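Local coordinates for XisI protein-like (PDB 2NLV) that is of unknown function but, as a XisI-like protein, probably relates to the XisF-XisH-XisI complex that recombines nitrogen-fixation genes in cyanobacteria, at residues N53-K65 with Q73-V85. Residues are numbered along the deposited sequence; the frame is centred on the assembly and turned at random. Where two conformers were deposited one is given.
Sequences NRIYRCVIHFDIK and QNLTDRNPAEELV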
loop_
_atom_site.group_PDB
_atom_site.type_symbol
_atom_site.label_atom_id
_atom_site.label_comp_id
_atom_site.label_asym_id
_atom_site.label_seq_id
_atom_site.Cartn_x
_atom_site.Cartn_y
_atom_site.Cartn_z
ATOM N N ASN A 53 13.304 -5.844 15.325
ATOM C CA ASN A 53 12.049 -5.109 15.221
ATOM C C ASN A 53 11.596 -4.923 13.798
ATOM O O ASN A 53 12.334 -4.367 13.003
ATOM C CB ASN A 53 12.197 -3.721 15.842
ATOM C CG ASN A 53 12.671 -3.818 17.280
ATOM O OD1 ASN A 53 11.916 -4.200 18.181
ATOM N ND2 ASN A 53 13.961 -3.585 17.487
ATOM N N ARG A 54 10.417 -5.391 13.483
ATOM C CA ARG A 54 9.866 -5.252 12.164
ATOM C C ARG A 54 9.424 -3.828 11.914
ATOM O O ARG A 54 8.674 -3.262 12.672
ATOM C CB ARG A 54 8.624 -6.171 12.020
ATOM C CG ARG A 54 7.866 -6.019 10.679
ATOM C CD ARG A 54 8.767 -6.219 9.510
ATOM N NE ARG A 54 8.082 -6.485 8.260
ATOM C CZ ARG A 54 8.699 -6.602 7.103
ATOM N NH1 ARG A 54 9.966 -6.259 6.991
ATOM N NH2 ARG A 54 8.035 -6.987 6.027
ATOM N N ILE A 55 9.912 -3.235 10.822
ATOM C CA ILE A 55 9.435 -1.927 10.328
ATOM C C ILE A 55 8.519 -2.201 9.153
ATOM O O ILE A 55 8.884 -2.788 8.160
ATOM C CB ILE A 55 10.588 -1.001 9.922
ATOM C CG1 ILE A 55 11.597 -0.785 11.073
ATOM C CG2 ILE A 55 10.058 0.335 9.436
ATOM C CD1 ILE A 55 11.020 -0.251 12.347
ATOM N N TYR A 56 7.277 -1.808 9.333
ATOM C CA TYR A 56 6.284 -1.973 8.292
ATOM C C TYR A 56 5.242 -0.895 8.497
ATOM O O TYR A 56 4.300 -1.050 9.284
ATOM C CB TYR A 56 5.658 -3.420 8.330
ATOM C CG TYR A 56 4.753 -3.657 7.172
ATOM C CD1 TYR A 56 5.243 -4.024 5.926
ATOM C CD2 TYR A 56 3.381 -3.533 7.308
ATOM C CE1 TYR A 56 4.415 -4.119 4.853
ATOM C CE2 TYR A 56 2.551 -3.639 6.199
ATOM C CZ TYR A 56 3.060 -3.916 4.992
ATOM O OH TYR A 56 2.228 -3.968 3.901
ATOM N N ARG A 57 5.348 0.184 7.741
ATOM C CA ARG A 57 4.492 1.313 8.004
ATOM C C ARG A 57 4.305 2.132 6.779
ATOM O O ARG A 57 5.199 2.294 5.985
ATOM C CB ARG A 57 5.071 2.159 9.116
ATOM C CG ARG A 57 6.435 2.630 8.834
ATOM C CD ARG A 57 7.096 3.150 10.091
ATOM N NE ARG A 57 6.540 4.437 10.496
ATOM C CZ ARG A 57 7.007 5.636 10.118
ATOM N NH1 ARG A 57 8.032 5.770 9.276
ATOM N NH2 ARG A 57 6.417 6.733 10.570
ATOM N N CYS A 58 3.106 2.624 6.651
ATOM C CA CYS A 58 2.755 3.520 5.602
ATOM C C CYS A 58 2.818 4.938 6.127
ATOM O O CYS A 58 2.092 5.268 7.045
ATOM C CB CYS A 58 1.384 3.196 5.052
ATOM S SG CYS A 58 0.973 4.365 3.685
ATOM N N VAL A 59 3.706 5.741 5.552
ATOM C CA VAL A 59 3.891 7.106 5.997
ATOM C C VAL A 59 2.814 8.043 5.437
ATOM O O VAL A 59 2.264 8.818 6.142
ATOM C CB VAL A 59 5.279 7.630 5.676
ATOM C CG1 VAL A 59 5.448 9.047 6.280
ATOM C CG2 VAL A 59 6.355 6.618 6.183
ATOM N N ILE A 60 2.546 7.958 4.142
ATOM C CA ILE A 60 1.407 8.645 3.522
ATOM C C ILE A 60 0.761 7.743 2.499
ATOM O O ILE A 60 1.410 6.954 1.820
ATOM C CB ILE A 60 1.780 9.946 2.802
ATOM C CG1 ILE A 60 2.466 10.920 3.748
ATOM C CG2 ILE A 60 0.502 10.588 2.184
ATOM C CD1 ILE A 60 2.908 12.192 3.090
ATOM N N HIS A 61 -0.550 7.900 2.390
ATOM C CA HIS A 61 -1.343 7.164 1.393
ATOM C C HIS A 61 -2.380 8.123 0.817
ATOM O O HIS A 61 -3.142 8.745 1.564
ATOM C CB HIS A 61 -2.011 5.997 2.097
ATOM C CG HIS A 61 -2.912 5.130 1.268
ATOM N ND1 HIS A 61 -3.235 3.866 1.687
ATOM C CD2 HIS A 61 -3.581 5.310 0.094
ATOM C CE1 HIS A 61 -4.044 3.287 0.812
ATOM N NE2 HIS A 61 -4.292 4.143 -0.159
ATOM N N PHE A 62 -2.410 8.232 -0.521
ATOM C CA PHE A 62 -3.469 8.914 -1.279
ATOM C C PHE A 62 -4.185 7.951 -2.189
ATOM O O PHE A 62 -3.519 7.159 -2.865
ATOM C CB PHE A 62 -2.881 9.975 -2.165
ATOM C CG PHE A 62 -2.264 11.112 -1.460
ATOM C CD1 PHE A 62 -3.052 12.128 -0.943
ATOM C CD2 PHE A 62 -0.888 11.254 -1.475
ATOM C CE1 PHE A 62 -2.439 13.268 -0.352
ATOM C CE2 PHE A 62 -0.287 12.381 -0.891
ATOM C CZ PHE A 62 -1.089 13.341 -0.355
ATOM N N ASP A 63 -5.499 8.040 -2.261
ATOM C CA ASP A 63 -6.272 7.425 -3.347
ATOM C C ASP A 63 -6.849 8.516 -4.224
ATOM O O ASP A 63 -6.978 9.638 -3.791
ATOM C CB ASP A 63 -7.377 6.567 -2.815
ATOM C CG ASP A 63 -6.859 5.436 -1.923
ATOM O OD1 ASP A 63 -5.931 4.717 -2.373
ATOM O OD2 ASP A 63 -7.410 5.282 -0.824
ATOM N N ILE A 64 -7.239 8.172 -5.440
ATOM C CA ILE A 64 -8.097 9.034 -6.244
ATOM C C ILE A 64 -9.335 8.239 -6.552
ATOM O O ILE A 64 -9.261 7.173 -7.139
ATOM C CB ILE A 64 -7.400 9.602 -7.520
ATOM C CG1 ILE A 64 -6.090 10.287 -7.190
ATOM C CG2 ILE A 64 -8.348 10.588 -8.190
ATOM C CD1 ILE A 64 -5.203 10.604 -8.384
ATOM N N LYS A 65 -10.457 8.719 -6.031
ATOM C CA LYS A 65 -11.761 8.018 -6.049
ATOM C C LYS A 65 -12.784 8.958 -6.593
ATOM O O LYS A 65 -12.963 10.035 -6.088
ATOM C CB LYS A 65 -12.182 7.565 -4.655
ATOM C CG LYS A 65 -11.235 6.593 -3.964
ATOM C CD LYS A 65 -11.525 6.434 -2.469
ATOM C CE LYS A 65 -12.823 5.667 -2.218
ATOM N NZ LYS A 65 -13.341 5.841 -0.826
ATOM N N GLN A 73 -3.735 8.434 5.072
ATOM C CA GLN A 73 -2.758 8.235 6.142
ATOM C C GLN A 73 -1.730 9.329 6.009
ATOM O O GLN A 73 -1.320 9.686 4.900
ATOM C CB GLN A 73 -2.084 6.871 5.959
ATOM C CG GLN A 73 -0.876 6.534 6.838
ATOM C CD GLN A 73 -1.274 5.815 8.027
ATOM O OE1 GLN A 73 -2.322 6.066 8.607
ATOM N NE2 GLN A 73 -0.410 4.880 8.431
ATOM N N ASN A 74 -1.273 9.911 7.142
ATOM C CA ASN A 74 -0.195 10.878 7.184
ATOM C C ASN A 74 0.470 10.806 8.530
ATOM O O ASN A 74 -0.052 11.315 9.525
ATOM C CB ASN A 74 -0.692 12.290 6.984
ATOM C CG ASN A 74 0.414 13.290 7.144
ATOM O OD1 ASN A 74 1.579 13.005 6.871
ATOM N ND2 ASN A 74 0.030 14.514 7.526
ATOM N N LEU A 75 1.629 10.140 8.564
ATOM C CA LEU A 75 2.434 10.073 9.813
ATOM C C LEU A 75 3.454 11.159 9.911
ATOM O O LEU A 75 4.237 11.164 10.858
ATOM C CB LEU A 75 3.104 8.694 9.912
ATOM C CG LEU A 75 2.200 7.485 9.805
ATOM C CD1 LEU A 75 2.922 6.105 10.028
ATOM C CD2 LEU A 75 1.030 7.638 10.747
ATOM N N THR A 76 3.535 12.081 8.988
ATOM C CA THR A 76 4.482 13.187 9.062
ATOM C C THR A 76 3.889 14.346 9.863
ATOM O O THR A 76 2.732 14.330 10.236
ATOM C CB THR A 76 4.811 13.714 7.674
ATOM O OG1 THR A 76 3.730 14.541 7.207
ATOM C CG2 THR A 76 5.085 12.576 6.671
ATOM N N ASP A 77 4.689 15.354 10.139
ATOM C CA ASP A 77 4.108 16.544 10.765
ATOM C C ASP A 77 3.874 17.627 9.718
ATOM O O ASP A 77 3.704 18.801 10.082
ATOM C CB ASP A 77 4.914 17.031 11.988
ATOM C CG ASP A 77 6.321 17.304 11.664
ATOM O OD1 ASP A 77 6.650 17.337 10.457
ATOM O OD2 ASP A 77 7.105 17.508 12.638
ATOM N N ARG A 78 3.940 17.254 8.414
ATOM C CA ARG A 78 3.541 18.100 7.245
ATOM C C ARG A 78 1.990 18.025 7.074
ATOM O O ARG A 78 1.316 17.213 7.692
ATOM C CB ARG A 78 4.257 17.715 5.895
ATOM C CG ARG A 78 5.664 18.362 5.617
ATOM C CD ARG A 78 6.509 17.751 4.502
ATOM N NE ARG A 78 6.022 18.031 3.150
ATOM C CZ ARG A 78 6.591 17.601 2.006
ATOM N NH1 ARG A 78 7.709 16.841 1.970
ATOM N NH2 ARG A 78 6.046 17.952 0.859
ATOM N N ASN A 79 1.480 18.924 6.247
ATOM C CA ASN A 79 0.064 19.023 5.875
ATOM C C ASN A 79 -0.084 18.793 4.388
ATOM O O ASN A 79 -0.121 19.759 3.613
ATOM C CB ASN A 79 -0.445 20.415 6.275
ATOM C CG ASN A 79 -1.933 20.508 6.255
ATOM O OD1 ASN A 79 -2.596 19.930 5.395
ATOM N ND2 ASN A 79 -2.474 21.295 7.194
ATOM N N PRO A 80 -0.101 17.501 3.953
ATOM C CA PRO A 80 -0.199 17.213 2.518
ATOM C C PRO A 80 -1.413 17.765 1.854
ATOM O O PRO A 80 -1.373 18.138 0.684
ATOM C CB PRO A 80 -0.179 15.699 2.443
ATOM C CG PRO A 80 -0.093 15.220 3.812
ATOM C CD PRO A 80 0.032 16.305 4.795
ATOM N N ALA A 81 -2.528 17.895 2.573
ATOM C CA ALA A 81 -3.711 18.514 1.996
ATOM C C ALA A 81 -3.466 19.957 1.580
ATOM O O ALA A 81 -3.792 20.330 0.452
ATOM C CB ALA A 81 -4.909 18.406 2.915
ATOM N N GLU A 82 -2.861 20.751 2.466
ATOM C CA GLU A 82 -2.517 22.089 2.122
ATOM C C GLU A 82 -1.496 22.193 1.028
ATOM O O GLU A 82 -1.508 23.130 0.236
ATOM C CB GLU A 82 -2.031 22.838 3.370
ATOM C CG GLU A 82 -3.170 23.401 4.179
ATOM C CD GLU A 82 -4.245 24.178 3.365
ATOM O OE1 GLU A 82 -3.942 25.282 2.836
ATOM O OE2 GLU A 82 -5.415 23.691 3.250
ATOM N N GLU A 83 -0.590 21.220 0.956
ATOM C CA GLU A 83 0.362 21.238 -0.105
ATOM C C GLU A 83 -0.300 21.014 -1.459
ATOM O O GLU A 83 0.012 21.675 -2.451
ATOM C CB GLU A 83 1.475 20.214 0.173
ATOM C CG GLU A 83 2.284 20.652 1.372
ATOM C CD GLU A 83 3.169 19.611 1.957
ATOM O OE1 GLU A 83 3.055 18.427 1.584
ATOM O OE2 GLU A 83 4.005 19.973 2.793
ATOM N N LEU A 84 -1.233 20.074 -1.521
ATOM C CA LEU A 84 -1.998 19.864 -2.741
ATOM C C LEU A 84 -2.756 21.093 -3.157
ATOM O O LEU A 84 -2.832 21.443 -4.328
ATOM C CB LEU A 84 -2.942 18.658 -2.617
ATOM C CG LEU A 84 -2.251 17.304 -2.510
ATOM C CD1 LEU A 84 -3.324 16.331 -2.102
ATOM C CD2 LEU A 84 -1.584 16.882 -3.834
ATOM N N VAL A 85 -3.352 21.791 -2.185
ATOM C CA VAL A 85 -4.016 23.056 -2.497
ATOM C C VAL A 85 -3.050 24.072 -3.062
ATOM O O VAL A 85 -3.396 24.771 -4.014
ATOM C CB VAL A 85 -4.716 23.606 -1.244
ATOM C CG1 VAL A 85 -5.364 24.946 -1.458
ATOM C CG2 VAL A 85 -5.806 22.665 -0.864
HETATM O O HOH W 1 6.707 9.777 10.295
#
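Packed alongside Ile-60 in the neighbouring strand, the side-chain oxygen OD1 of Asn-74 is gripped by two groups of one residue. The hydroxyl OG1 of Thr-76 donates to it in the carbonyl plane, on a lone pair, at 2.7 Å, while the backbone N of Thr-76 reaches it from above that plane and closes an Asx turn. Thr-76 OG1 in turn accepts from the N of Arg-78, an ST turn, and Asn-74 ND2 returns to Arg-78 O (3.0 Å). Without this amide, as with an alanine here, the hydroxyl and N of Thr-76 and the carbonyl of Arg-78 would probably each lose a partner, leaving the loop freer to move. The loop follows strand 68-74, which forms an antiparallel hairpin with 53-65; the latter strand has a classic beta bulge at Val-59 and Ile-60, opposite Trp-44 of strand 41-47. Leu-75 N binds Val-59 O at 2.8 Å, and His-61 N binds Gln-73 O. Beyond the regular pairing, Gln-73 bends at chi2 (94°), bringing NE2 to Cys-58 O at 2.9 Å with the acceptor close to its amide plane. In the conformer given, Arg-57 NH2 meets CD1 of Leu-75 obliquely. At the corner, Val-59 CG1 touches Thr-76 CG2 at 3.6 Å, the two side chains crossing at about a right angle. Farther along, Phe-62 receives the start of helix 80-86: Pro-80 CB approaches CZ and Leu-84 CD1 lies 3.6 Å from CE1, with Leu-15 of helix 2-21 also packing on the Phe-62 side chain. In the conformer given, Arg-78 grips Glu-83 side-on, NE to OE2 at 2.8 Å. His-61 turns the other way, NE2 to Asp-63 OD1 and ND1 to the Tyr-56 hydroxyl of the second subunit.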